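Local coordinates for sporozoite microneme protein essential for cell traversal (Plasmodium berghei, PDB 4U5A) that is needed by sporozoites for traversal of host cells and folds as a four-helix bundle, at residues E12-L17 with E77-H82; N26-T31 with E63-I68; L37-S42 with S121-K126; D48-L53 with S168-F173; D69-S74 with D187-L192. All coordinates share one frame; numbering follows the deposited sequence.

Interaction 1 of 5, residues E12-L17 with E77-H82; sequences EEFDKL and ENNKTH
Lys80 NZ is gripped by two carboxylates. Its bond across the contact goes to Asp15 OD1 at 2.6 Å, on the syn lone pair of that oxygen. Within its own helix, Lys80 NZ also pairs with Glu77 OE1 at 3.2 Å, from above the carboxylate plane. A weak third bond runs to Glu77 OE2. The lysine chain is extended beyond CG and carries the amine to Asp15. The Asp15 and Lys80 side chains meet nearly perpendicular to each other. Glu77 belongs to the same network: a bend at chi2 (-70°) turns its carboxylate back to the amine. Asp15 OD1 and Glu77 OE2 lie 3.8 Å apart. Their negative charges are probably offset by the shared ammonium group.

This is an antiparallel pair in the four-helix bundle, joining helix 10-39 to helix 59-84 far from the centre of the chain. The local axes are 10.5 Å apart and run at 153° to each other. Helix 59-84 kinks at Thr81 and His82, where the regular backbone bonding is interrupted.

Beside the salt bridges, the Phe14 ring meets the amide of Asn79. Phe14 CE1 lies 4.0 Å from Asn79 OD1, and the ring and amide planes are 29° apart. Both residues are buried. Phe14 also packs on Ile76, Val83 and Ile98, while Asn79 ND2 makes a weak hydrogen bond to Tyr90 OH.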
# COMPACT_ATOMS: atom_id res chain seq x y z
N GLU A 12 -20.18 -14.75 12.25
CA GLU A 12 -19.44 -13.81 13.09
C GLU A 12 -17.94 -13.90 12.80
O GLU A 12 -17.23 -12.89 12.85
CB GLU A 12 -19.72 -14.07 14.56
N GLU A 13 -17.48 -15.10 12.49
CA GLU A 13 -16.06 -15.33 12.21
C GLU A 13 -15.67 -14.73 10.86
O GLU A 13 -14.58 -14.16 10.70
CB GLU A 13 -15.76 -16.83 12.25
CG GLU A 13 -15.85 -17.44 13.65
CD GLU A 13 -15.80 -18.96 13.66
OE1 GLU A 13 -16.19 -19.57 12.64
OE2 GLU A 13 -15.38 -19.54 14.68
N PHE A 14 -16.57 -14.86 9.88
CA PHE A 14 -16.37 -14.23 8.58
C PHE A 14 -16.39 -12.71 8.72
O PHE A 14 -15.58 -11.99 8.11
CB PHE A 14 -17.43 -14.72 7.59
CG PHE A 14 -17.10 -16.05 6.96
CD1 PHE A 14 -16.74 -16.13 5.63
CD2 PHE A 14 -17.14 -17.21 7.72
CE1 PHE A 14 -16.43 -17.35 5.06
CE2 PHE A 14 -16.83 -18.43 7.15
CZ PHE A 14 -16.47 -18.50 5.82
N ASP A 15 -17.33 -12.23 9.53
CA ASP A 15 -17.40 -10.82 9.89
C ASP A 15 -16.05 -10.37 10.48
O ASP A 15 -15.59 -9.25 10.21
CB ASP A 15 -18.53 -10.56 10.88
CG ASP A 15 -19.90 -10.59 10.21
OD1 ASP A 15 -19.96 -10.50 8.97
OD2 ASP A 15 -20.92 -10.70 10.93
N LYS A 16 -15.43 -11.25 11.26
CA LYS A 16 -14.12 -10.96 11.83
C LYS A 16 -13.05 -10.88 10.74
O LYS A 16 -12.15 -10.04 10.81
CB LYS A 16 -13.74 -12.01 12.87
N LEU A 17 -13.14 -11.75 9.74
CA LEU A 17 -12.24 -11.65 8.59
C LEU A 17 -12.34 -10.26 7.95
O LEU A 17 -11.32 -9.59 7.73
CB LEU A 17 -12.55 -12.74 7.56
CG LEU A 17 -12.10 -14.16 7.93
CD1 LEU A 17 -12.63 -15.18 6.95
CD2 LEU A 17 -10.58 -14.22 7.98
N GLU A 77 -19.47 -11.04 2.34
CA GLU A 77 -20.90 -10.93 2.58
C GLU A 77 -21.68 -11.84 1.63
O GLU A 77 -22.61 -12.54 2.04
CB GLU A 77 -21.37 -9.49 2.40
CG GLU A 77 -20.78 -8.52 3.39
CD GLU A 77 -21.31 -8.74 4.80
OE1 GLU A 77 -22.50 -9.07 4.94
OE2 GLU A 77 -20.53 -8.55 5.76
N ASN A 78 -21.30 -11.82 0.35
CA ASN A 78 -21.98 -12.60 -0.67
C ASN A 78 -21.63 -14.09 -0.59
O ASN A 78 -22.23 -14.91 -1.29
CB ASN A 78 -21.66 -12.05 -2.06
CG ASN A 78 -22.30 -10.70 -2.32
OD1 ASN A 78 -23.24 -10.30 -1.63
ND2 ASN A 78 -21.79 -9.98 -3.31
N ASN A 79 -20.67 -14.42 0.27
CA ASN A 79 -20.19 -15.79 0.40
C ASN A 79 -20.76 -16.45 1.66
O ASN A 79 -20.60 -17.65 1.88
CB ASN A 79 -18.66 -15.81 0.42
CG ASN A 79 -18.08 -17.21 0.32
OD1 ASN A 79 -17.63 -17.78 1.31
ND2 ASN A 79 -18.07 -17.77 -0.89
N LYS A 80 -21.43 -15.64 2.47
CA LYS A 80 -22.11 -16.13 3.67
C LYS A 80 -23.20 -17.14 3.32
O LYS A 80 -23.47 -18.06 4.09
CB LYS A 80 -22.71 -14.96 4.46
CG LYS A 80 -21.68 -14.10 5.17
CD LYS A 80 -22.36 -12.99 5.95
CE LYS A 80 -21.35 -12.08 6.63
NZ LYS A 80 -22.02 -11.02 7.43
N THR A 81 -23.83 -16.93 2.17
CA THR A 81 -24.91 -17.79 1.69
C THR A 81 -24.45 -19.23 1.48
O THR A 81 -25.13 -20.18 1.87
CB THR A 81 -25.49 -17.25 0.36
OG1 THR A 81 -25.84 -15.87 0.50
CG2 THR A 81 -26.73 -18.05 -0.06
N HIS A 82 -23.27 -19.39 0.89
CA HIS A 82 -22.69 -20.70 0.62
C HIS A 82 -22.26 -21.42 1.90
O HIS A 82 -22.08 -22.64 1.91
CB HIS A 82 -21.49 -20.58 -0.32
CG HIS A 82 -21.85 -20.19 -1.72
ND1 HIS A 82 -20.90 -19.87 -2.68
CD2 HIS A 82 -23.05 -20.08 -2.34
CE1 HIS A 82 -21.50 -19.58 -3.81
NE2 HIS A 82 -22.80 -19.70 -3.64

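Interaction 2 of 5, residues N26-T31 with E63-I68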
# COMPACT_ATOMS: atom_id res chain seq x y z
N ASN A 26 -6.56 0.01 6.79
CA ASN A 26 -6.53 1.37 7.31
C ASN A 26 -5.14 1.71 7.85
O ASN A 26 -4.66 2.84 7.69
CB ASN A 26 -7.59 1.57 8.39
N ALA A 27 -4.50 0.73 8.47
CA ALA A 27 -3.13 0.91 8.94
C ALA A 27 -2.18 1.21 7.78
O ALA A 27 -1.36 2.14 7.85
CB ALA A 27 -2.67 -0.33 9.71
N THR A 28 -2.29 0.41 6.72
CA THR A 28 -1.51 0.64 5.50
C THR A 28 -1.75 2.05 4.94
O THR A 28 -0.81 2.76 4.55
CB THR A 28 -1.85 -0.39 4.42
OG1 THR A 28 -1.56 -1.71 4.90
CG2 THR A 28 -1.06 -0.13 3.15
N LYS A 29 -3.03 2.44 4.92
CA LYS A 29 -3.43 3.76 4.45
C LYS A 29 -2.72 4.84 5.24
O LYS A 29 -2.18 5.79 4.66
CB LYS A 29 -4.95 3.94 4.55
CG LYS A 29 -5.75 3.15 3.52
CD LYS A 29 -7.13 3.75 3.29
CE LYS A 29 -8.10 3.40 4.40
NZ LYS A 29 -9.42 4.08 4.18
N GLN A 30 -2.71 4.69 6.56
CA GLN A 30 -2.03 5.66 7.42
C GLN A 30 -0.53 5.69 7.15
O GLN A 30 0.07 6.76 7.14
CB GLN A 30 -2.31 5.36 8.89
CG GLN A 30 -1.71 6.37 9.86
CD GLN A 30 -2.09 7.81 9.53
OE1 GLN A 30 -1.24 8.70 9.51
NE2 GLN A 30 -3.37 8.04 9.27
N THR A 31 0.06 4.53 6.92
CA THR A 31 1.49 4.46 6.60
C THR A 31 1.82 5.27 5.33
O THR A 31 2.75 6.09 5.33
CB THR A 31 1.97 3.01 6.43
OG1 THR A 31 1.73 2.28 7.64
CG2 THR A 31 3.45 2.97 6.09
N GLU A 63 -7.82 5.80 -2.32
CA GLU A 63 -8.96 5.29 -3.04
C GLU A 63 -8.76 3.83 -3.44
O GLU A 63 -9.68 3.02 -3.34
CB GLU A 63 -9.25 6.14 -4.28
CG GLU A 63 -9.74 7.56 -3.95
CD GLU A 63 -9.95 8.41 -5.19
OE1 GLU A 63 -9.26 8.16 -6.21
OE2 GLU A 63 -10.80 9.32 -5.16
N LYS A 64 -7.54 3.50 -3.87
CA LYS A 64 -7.22 2.14 -4.29
C LYS A 64 -7.30 1.16 -3.12
O LYS A 64 -7.71 0.01 -3.29
CB LYS A 64 -5.83 2.09 -4.91
CG LYS A 64 -5.67 2.90 -6.19
CD LYS A 64 -6.45 2.25 -7.32
CE LYS A 64 -6.38 3.07 -8.60
NZ LYS A 64 -7.10 2.40 -9.71
N LEU A 65 -6.92 1.62 -1.94
CA LEU A 65 -6.95 0.76 -0.76
C LEU A 65 -8.38 0.64 -0.24
O LEU A 65 -8.74 -0.37 0.36
CB LEU A 65 -6.01 1.32 0.32
CG LEU A 65 -4.53 1.26 -0.07
CD1 LEU A 65 -3.63 1.71 1.06
CD2 LEU A 65 -4.14 -0.13 -0.53
N ASN A 66 -9.19 1.66 -0.48
CA ASN A 66 -10.60 1.60 -0.12
C ASN A 66 -11.33 0.60 -1.02
O ASN A 66 -12.30 -0.03 -0.61
CB ASN A 66 -11.25 2.98 -0.21
CG ASN A 66 -10.93 3.86 0.99
OD1 ASN A 66 -10.53 3.37 2.05
ND2 ASN A 66 -11.10 5.17 0.82
N ILE A 67 -10.84 0.46 -2.25
CA ILE A 67 -11.38 -0.51 -3.20
C ILE A 67 -11.08 -1.94 -2.75
O ILE A 67 -11.97 -2.78 -2.70
CB ILE A 67 -10.81 -0.27 -4.61
CG1 ILE A 67 -11.27 1.08 -5.17
CG2 ILE A 67 -11.20 -1.40 -5.56
CD1 ILE A 67 -10.75 1.38 -6.56
N ILE A 68 -9.81 -2.19 -2.43
CA ILE A 68 -9.37 -3.48 -1.93
C ILE A 68 -10.14 -3.89 -0.68
O ILE A 68 -10.62 -5.02 -0.57
CB ILE A 68 -7.86 -3.47 -1.61
CG1 ILE A 68 -7.05 -3.12 -2.86
CG2 ILE A 68 -7.41 -4.80 -1.03
CD1 ILE A 68 -5.57 -3.02 -2.60
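Lys29 spans the gap to Leu65 and Asn66, meeting one with its alkyl chain and the other with its amine. Its CB projects at the opposing helix. The next atom, Lys29 CG, lies 3.6 Å from Leu65 CD1 and is also close to Leu65 CB. Here the two chains lie alongside, pointing opposite ways. Lys29 CD lies 3.6 Å from Asn66 OD1 and a little farther from Leu65 CB. A bend at chi3 (-77°) then carries CE and NZ over to that amide. Lys29 CE lies 3.4 Å from Asn66 OD1. The tip, Lys29 NZ, donates a hydrogen bond to Asn66 OD1 at 2.5 Å. It arrives in the carbonyl plane, on a lone pair, with a C=O...donor angle of 140°.

Leu65 CD1 also meets Thr28 CG2, at 3.8 Å. Thr28 OG1 is occupied by a hydrogen bond to Asp24 O, one turn back.

Helices 10-39 and 59-84 lie almost exactly antiparallel here, near the centre of the four-helix bundle. Leu65 and Thr28 are buried against helix 88-126, through Leu109 and Ile113 respectively. Ile68 packs on helix 167-197.

Interaction 3 of 5, residues L37-S42 with S121-K126; sequences LDIEAS and SHIILK
Ile39 and Ile123 meet through their branch methyls. Ile39 CG2 lies 4.0 Å from Ile123 CG2, with the two side chains set crosswise. The two residues share one conformation. In each, CG1 lies beside the backbone N (chi1 -59° in Ile39 and -69° in Ile123), which leaves the CG2 methyl beside the carbonyl carbon and available to its counterpart. The CG1 arms run on extended to CD1.

Ile124 uses the other branch. Its CG1 passes 4.4 Å from Ile39 CA, and its extended end places Ile124 CD1 3.6 Å from Asp38 O. This is a methyl resting against a backbone carbonyl. The CA atoms of Ile39 and Ile124 are 6.3 Å apart, so the backbones come close.

The contact joins the last turn of helix 10-39 to the last turn of helix 88-126 in the four-helix bundle. Glu40 is the first residue to leave helical backbone angles. Ile39 also touches Leu54 of helix 49-57.

No hydrogen bond or salt bridge crosses between the two segments. The contact is van der Waals packing of aliphatic groups, consistent with hydrophobic association, although Ile39 and Ile123 are not fully buried and Asp38 contributes a polar carbonyl.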
# COMPACT_ATOMS: atom_id res chain seq x y z
N LEU A 37 3.06 12.84 3.84
CA LEU A 37 3.23 13.93 4.80
C LEU A 37 4.70 14.22 5.05
O LEU A 37 5.11 15.38 5.14
CB LEU A 37 2.53 13.60 6.13
CG LEU A 37 1.00 13.52 6.10
CD1 LEU A 37 0.45 13.27 7.49
CD2 LEU A 37 0.40 14.78 5.50
N ASP A 38 5.50 13.16 5.18
CA ASP A 38 6.93 13.30 5.39
C ASP A 38 7.59 13.95 4.17
O ASP A 38 8.55 14.69 4.30
CB ASP A 38 7.58 11.94 5.68
CG ASP A 38 7.18 11.39 7.03
OD1 ASP A 38 6.76 12.18 7.90
OD2 ASP A 38 7.29 10.16 7.23
N ILE A 39 7.05 13.67 2.99
CA ILE A 39 7.55 14.31 1.78
C ILE A 39 7.15 15.79 1.74
O ILE A 39 7.92 16.63 1.28
CB ILE A 39 7.05 13.61 0.50
CG1 ILE A 39 7.49 12.15 0.48
CG2 ILE A 39 7.56 14.32 -0.74
CD1 ILE A 39 7.11 11.42 -0.79
N GLU A 40 5.97 16.11 2.25
CA GLU A 40 5.51 17.50 2.26
C GLU A 40 6.19 18.34 3.34
O GLU A 40 5.55 19.17 3.98
CB GLU A 40 3.99 17.53 2.48
CG GLU A 40 3.18 16.79 1.43
CD GLU A 40 1.72 16.64 1.82
OE1 GLU A 40 1.29 17.30 2.79
OE2 GLU A 40 1.01 15.83 1.18
N ALA A 41 7.49 18.11 3.53
CA ALA A 41 8.30 18.94 4.43
C ALA A 41 9.72 19.13 3.89
O ALA A 41 10.65 18.48 4.38
CB ALA A 41 8.34 18.33 5.82
N SER A 42 9.92 19.99 2.89
CA SER A 42 8.84 20.74 2.25
C SER A 42 8.58 20.21 0.84
O SER A 42 9.18 20.68 -0.13
CB SER A 42 9.18 22.23 2.20
OG SER A 42 9.29 22.76 3.51
N SER A 121 12.59 8.82 0.22
CA SER A 121 13.93 9.30 0.57
C SER A 121 14.61 9.92 -0.64
O SER A 121 15.22 10.99 -0.55
CB SER A 121 14.78 8.17 1.14
OG SER A 121 14.28 7.72 2.39
N HIS A 122 14.50 9.24 -1.78
CA HIS A 122 15.07 9.72 -3.03
C HIS A 122 14.52 11.10 -3.41
O HIS A 122 15.27 12.00 -3.82
CB HIS A 122 14.80 8.71 -4.14
CG HIS A 122 15.63 8.92 -5.37
ND1 HIS A 122 16.62 9.88 -5.46
CD2 HIS A 122 15.61 8.29 -6.58
CE1 HIS A 122 17.17 9.83 -6.66
NE2 HIS A 122 16.58 8.88 -7.35
N ILE A 123 13.20 11.27 -3.26
CA ILE A 123 12.56 12.54 -3.58
C ILE A 123 13.02 13.66 -2.64
O ILE A 123 13.36 14.76 -3.10
CB ILE A 123 11.02 12.43 -3.51
CG1 ILE A 123 10.49 11.55 -4.65
CG2 ILE A 123 10.37 13.80 -3.57
CD1 ILE A 123 9.01 11.21 -4.53
N ILE A 124 13.03 13.39 -1.34
CA ILE A 124 13.47 14.38 -0.36
C ILE A 124 14.91 14.81 -0.64
O ILE A 124 15.22 15.99 -0.59
CB ILE A 124 13.36 13.85 1.09
CG1 ILE A 124 11.90 13.92 1.57
CG2 ILE A 124 14.20 14.69 2.03
CD1 ILE A 124 11.68 13.41 2.99
N LEU A 125 15.78 13.85 -0.95
CA LEU A 125 17.16 14.19 -1.26
C LEU A 125 17.29 15.03 -2.54
O LEU A 125 17.93 16.08 -2.52
CB LEU A 125 18.01 12.92 -1.40
CG LEU A 125 18.38 12.22 -0.09
CD1 LEU A 125 19.37 11.09 -0.33
CD2 LEU A 125 18.94 13.23 0.89
N LYS A 126 16.70 14.56 -3.64
CA LYS A 126 16.91 15.21 -4.93
C LYS A 126 16.38 16.65 -4.97
O LYS A 126 16.95 17.50 -5.67
CB LYS A 126 16.28 14.39 -6.06
CG LYS A 126 16.57 14.94 -7.45
CD LYS A 126 16.12 13.98 -8.55
CE LYS A 126 16.56 14.45 -9.93
NZ LYS A 126 15.89 15.71 -10.36

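Interaction 4 of 5, residues D48-L53 with S168-F173; sequences DDVVKL and SELINF
Val50 and Leu53 face Leu170 and Ile171, and every contact across the pair is apolar. Val50 CG2 sits against both branch methyls of Leu170. It is 3.8 Å from Leu170 CD1 and 4.1 Å from Leu170 CD2. The valine and leucine side chains stand roughly square to each other. Val50 CG2 is roughly opposite the backbone N.

One turn later, Leu53 CD2 takes up the second half of the contact. It lies 3.5 Å from Ile171 CD1 and 4.1 Å from Ile171 CG1. The isoleucine chain is bent at chi2 (71°), and its end comes nearer to Leu53 than its CB does. Leu53 CD2 is also 4.4 Å from Leu170 CD2, which ties the two halves together.

The polar bonds here do not cross the contact. Asn172 ND2 makes a weak hydrogen bond to Glu169 OE1 in its own helix. Ile171 O accepts from Thr175 OG1.

The contact lies at the surface. Helix 167-197 belongs to the four-helix bundle, and the short helix 49-57 packs against its start. The local axes run in roughly the same direction, 30° apart and 11.8 Å at closest approach. From the same turn of helix 167-197, Phe173 reaches helix 88-126. It forms a cation-pi contact with Lys126 and an edge-to-face contact with His122.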
# COMPACT_ATOMS: atom_id res chain seq x y z
N ASP A 48 5.10 25.43 -0.54
CA ASP A 48 3.69 25.76 -0.36
C ASP A 48 2.89 25.47 -1.63
O ASP A 48 1.68 25.25 -1.58
CB ASP A 48 3.53 27.22 0.05
N ASP A 49 3.58 25.46 -2.76
CA ASP A 49 2.96 25.26 -4.06
C ASP A 49 3.02 23.79 -4.48
O ASP A 49 2.08 23.25 -5.05
CB ASP A 49 3.63 26.14 -5.11
CG ASP A 49 2.78 26.34 -6.35
OD1 ASP A 49 1.54 26.41 -6.20
OD2 ASP A 49 3.35 26.43 -7.46
N VAL A 50 4.16 23.16 -4.20
CA VAL A 50 4.36 21.74 -4.47
C VAL A 50 3.59 20.89 -3.46
O VAL A 50 3.14 19.78 -3.77
CB VAL A 50 5.87 21.40 -4.46
CG1 VAL A 50 6.60 22.29 -3.45
CG2 VAL A 50 6.12 19.93 -4.16
N VAL A 51 3.42 21.44 -2.26
CA VAL A 51 2.71 20.76 -1.18
C VAL A 51 1.27 20.41 -1.57
O VAL A 51 0.82 19.29 -1.34
CB VAL A 51 2.69 21.62 0.10
CG1 VAL A 51 1.98 20.89 1.22
CG2 VAL A 51 4.10 21.98 0.51
N LYS A 52 0.56 21.37 -2.16
CA LYS A 52 -0.82 21.14 -2.57
C LYS A 52 -0.88 20.06 -3.63
O LYS A 52 -1.80 19.24 -3.67
CB LYS A 52 -1.45 22.43 -3.08
N LEU A 53 0.14 20.05 -4.49
CA LEU A 53 0.25 19.07 -5.57
C LEU A 53 0.38 17.66 -4.99
O LEU A 53 -0.30 16.73 -5.43
CB LEU A 53 1.45 19.40 -6.45
CG LEU A 53 1.70 18.49 -7.66
CD1 LEU A 53 0.60 18.65 -8.70
CD2 LEU A 53 3.06 18.78 -8.25
N SER A 168 8.44 22.19 -12.80
CA SER A 168 8.20 21.38 -13.98
C SER A 168 9.15 20.18 -13.92
O SER A 168 8.85 19.08 -14.41
CB SER A 168 8.42 22.18 -15.26
OG SER A 168 9.71 22.77 -15.26
N GLU A 169 10.29 20.42 -13.28
CA GLU A 169 11.32 19.41 -13.09
C GLU A 169 10.89 18.38 -12.05
O GLU A 169 11.13 17.18 -12.21
CB GLU A 169 12.63 20.06 -12.67
CG GLU A 169 13.45 20.64 -13.82
CD GLU A 169 13.29 19.88 -15.12
OE1 GLU A 169 13.59 18.67 -15.15
OE2 GLU A 169 12.86 20.50 -16.11
N LEU A 170 10.24 18.86 -10.99
CA LEU A 170 9.76 17.98 -9.92
C LEU A 170 8.64 17.09 -10.46
O LEU A 170 8.59 15.89 -10.16
CB LEU A 170 9.30 18.81 -8.71
CG LEU A 170 8.82 18.10 -7.44
CD1 LEU A 170 9.13 18.94 -6.22
CD2 LEU A 170 7.33 17.81 -7.49
N ILE A 171 7.74 17.68 -11.24
CA ILE A 171 6.72 16.90 -11.93
C ILE A 171 7.39 15.86 -12.82
O ILE A 171 7.03 14.67 -12.79
CB ILE A 171 5.77 17.78 -12.80
CG1 ILE A 171 4.64 18.38 -11.97
CG2 ILE A 171 5.09 16.95 -13.86
CD1 ILE A 171 5.04 19.45 -11.01
N ASN A 172 8.41 16.29 -13.56
CA ASN A 172 9.11 15.39 -14.46
C ASN A 172 9.80 14.24 -13.72
O ASN A 172 9.99 13.16 -14.29
CB ASN A 172 10.15 16.17 -15.28
CG ASN A 172 11.12 15.27 -16.02
OD1 ASN A 172 10.71 14.39 -16.78
ND2 ASN A 172 12.41 15.46 -15.79
N PHE A 173 10.13 14.45 -12.45
CA PHE A 173 10.81 13.41 -11.70
C PHE A 173 9.87 12.45 -10.98
O PHE A 173 10.08 11.24 -10.99
CB PHE A 173 11.77 14.02 -10.67
CG PHE A 173 12.47 13.00 -9.82
CD1 PHE A 173 13.38 12.12 -10.38
CD2 PHE A 173 12.21 12.91 -8.46
CE1 PHE A 173 14.03 11.18 -9.60
CE2 PHE A 173 12.86 11.98 -7.68
CZ PHE A 173 13.77 11.11 -8.25

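Interaction 5 of 5, residues D69-S74 with D187-L192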
# COMPACT_ATOMS: atom_id res chain seq x y z
N ASP A 69 -10.28 -2.95 0.25
CA ASP A 69 -11.03 -3.16 1.47
C ASP A 69 -12.48 -3.50 1.17
O ASP A 69 -13.03 -4.45 1.72
CB ASP A 69 -10.94 -1.92 2.36
CG ASP A 69 -11.54 -2.13 3.75
OD1 ASP A 69 -12.00 -3.24 4.06
OD2 ASP A 69 -11.54 -1.16 4.54
N GLY A 70 -13.09 -2.74 0.26
CA GLY A 70 -14.49 -2.94 -0.05
C GLY A 70 -14.78 -4.18 -0.87
O GLY A 70 -15.80 -4.84 -0.67
N ILE A 71 -13.86 -4.52 -1.78
CA ILE A 71 -14.01 -5.71 -2.61
C ILE A 71 -13.99 -6.97 -1.76
O ILE A 71 -14.79 -7.89 -1.97
CB ILE A 71 -12.91 -5.79 -3.70
CG1 ILE A 71 -13.22 -4.80 -4.83
CG2 ILE A 71 -12.83 -7.18 -4.30
CD1 ILE A 71 -12.21 -4.82 -5.96
N LEU A 72 -13.10 -7.01 -0.77
CA LEU A 72 -13.01 -8.18 0.08
C LEU A 72 -14.24 -8.29 0.97
O LEU A 72 -14.79 -9.38 1.15
CB LEU A 72 -11.77 -8.14 0.96
CG LEU A 72 -11.65 -9.46 1.73
CD1 LEU A 72 -10.63 -10.39 1.08
CD2 LEU A 72 -11.39 -9.27 3.22
N ARG A 73 -14.69 -7.16 1.51
CA ARG A 73 -15.85 -7.14 2.38
C ARG A 73 -17.10 -7.55 1.61
O ARG A 73 -17.95 -8.27 2.13
CB ARG A 73 -16.05 -5.76 3.01
CG ARG A 73 -17.15 -5.71 4.05
CD ARG A 73 -17.17 -4.40 4.82
NE ARG A 73 -16.04 -4.28 5.74
CZ ARG A 73 -16.02 -4.79 6.96
NH1 ARG A 73 -17.06 -5.47 7.42
NH2 ARG A 73 -14.95 -4.63 7.73
N SER A 74 -17.18 -7.10 0.36
CA SER A 74 -18.31 -7.46 -0.48
C SER A 74 -18.29 -8.94 -0.81
O SER A 74 -19.34 -9.59 -0.88
CB SER A 74 -18.31 -6.64 -1.77
OG SER A 74 -18.90 -5.36 -1.58
N ASP A 187 -2.92 -3.15 -10.44
CA ASP A 187 -2.72 -4.55 -10.79
C ASP A 187 -2.94 -5.46 -9.58
O ASP A 187 -3.32 -6.62 -9.73
CB ASP A 187 -1.33 -4.76 -11.38
CG ASP A 187 -1.14 -4.02 -12.69
OD1 ASP A 187 -2.15 -3.54 -13.25
OD2 ASP A 187 0.01 -3.92 -13.16
N LEU A 188 -2.72 -4.92 -8.39
CA LEU A 188 -2.95 -5.65 -7.15
C LEU A 188 -4.44 -5.89 -6.96
O LEU A 188 -4.87 -6.96 -6.54
CB LEU A 188 -2.37 -4.90 -5.96
CG LEU A 188 -2.21 -5.67 -4.65
CD1 LEU A 188 -1.48 -6.98 -4.89
CD2 LEU A 188 -1.46 -4.82 -3.64
N ILE A 189 -5.23 -4.87 -7.28
CA ILE A 189 -6.68 -4.96 -7.26
C ILE A 189 -7.12 -6.03 -8.26
O ILE A 189 -8.07 -6.78 -8.01
CB ILE A 189 -7.34 -3.60 -7.59
CG1 ILE A 189 -7.16 -2.62 -6.43
CG2 ILE A 189 -8.81 -3.77 -7.93
CD1 ILE A 189 -7.71 -1.23 -6.71
N ASN A 190 -6.42 -6.11 -9.38
CA ASN A 190 -6.73 -7.11 -10.40
C ASN A 190 -6.39 -8.51 -9.90
O ASN A 190 -7.15 -9.46 -10.15
CB ASN A 190 -5.99 -6.80 -11.70
CG ASN A 190 -6.42 -7.70 -12.84
OD1 ASN A 190 -7.55 -7.62 -13.32
ND2 ASN A 190 -5.52 -8.56 -13.30
N ASP A 191 -5.27 -8.65 -9.20
CA ASP A 191 -4.88 -9.94 -8.63
C ASP A 191 -5.87 -10.40 -7.57
O ASP A 191 -6.19 -11.58 -7.47
CB ASP A 191 -3.47 -9.86 -8.02
CG ASP A 191 -2.38 -9.70 -9.07
OD1 ASP A 191 -2.61 -10.09 -10.24
OD2 ASP A 191 -1.30 -9.18 -8.73
N LEU A 192 -6.37 -9.45 -6.78
CA LEU A 192 -7.36 -9.74 -5.74
C LEU A 192 -8.67 -10.25 -6.35
O LEU A 192 -9.25 -11.22 -5.86
CB LEU A 192 -7.62 -8.49 -4.90
CG LEU A 192 -8.73 -8.60 -3.85
CD1 LEU A 192 -8.39 -9.64 -2.80
CD2 LEU A 192 -8.97 -7.26 -3.20
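This is apolar packing between two long helices, 59-84 and 167-197, and it centres on Ile71 with Ile189 and Leu192. No hydrogen bond passes between the two segments. Ile71 reaches its partners with two different branches. The longer branch ends in CD1, and Ile71 CD1 lies 4.1 Å from Ile189 CG2. The shorter branch brings Ile71 CG2 to 4.0 Å from Leu192 CD2. Its two partners are three residues apart, nearly one turn of helix 167-197.

The approaches differ. Ile71 lies across Ile189, close to perpendicular. Against Leu192 it runs side by side, with the two chains heading in contrary directions. With chi1 at -76°, Ile71 keeps CG1 beside its backbone N and CG2 beside the carbonyl carbon, which sends the two methyls to separate partners. Ile71 is only partly exposed, and Leu192 is buried.

Helices 59-84 and 167-197 are two members of the four-helix bundle, and here they run toward the same end of it. Helix 88-126 packs against both, touching Leu72 at Cys102 and Leu192 at Val101.

Asp69 and Arg73 turn to helix 10-39. Arg73 NH2 forms a salt bridge with Asp19 and a hydrogen bond with Ser22 OG, and the same serine hydroxyl is hydrogen-bonded to Asp69 OD1.

How the interactions relate
The five contacts are spread along one elongated four-helix bundle. Interactions 1 and 2 both join helix 10-39 to helix 59-84, with centres 21 Å apart, and the segments of interaction 2 lie between those of interaction 1 in sequence. Interaction 5 follows interaction 2 along helix 59-84. These two touch, for instance through Ile68 and Leu192, and so link three helices near the middle. Interactions 3 and 4 sit together at the other end, 11 Å apart. Their centres lie 42 and 44 Å from interaction 1. There helices 88-126 and 167-197 meet the end of helix 10-39 and the short helix 49-57, respectively. Distant parts of the chain are thus tied together along the whole rod.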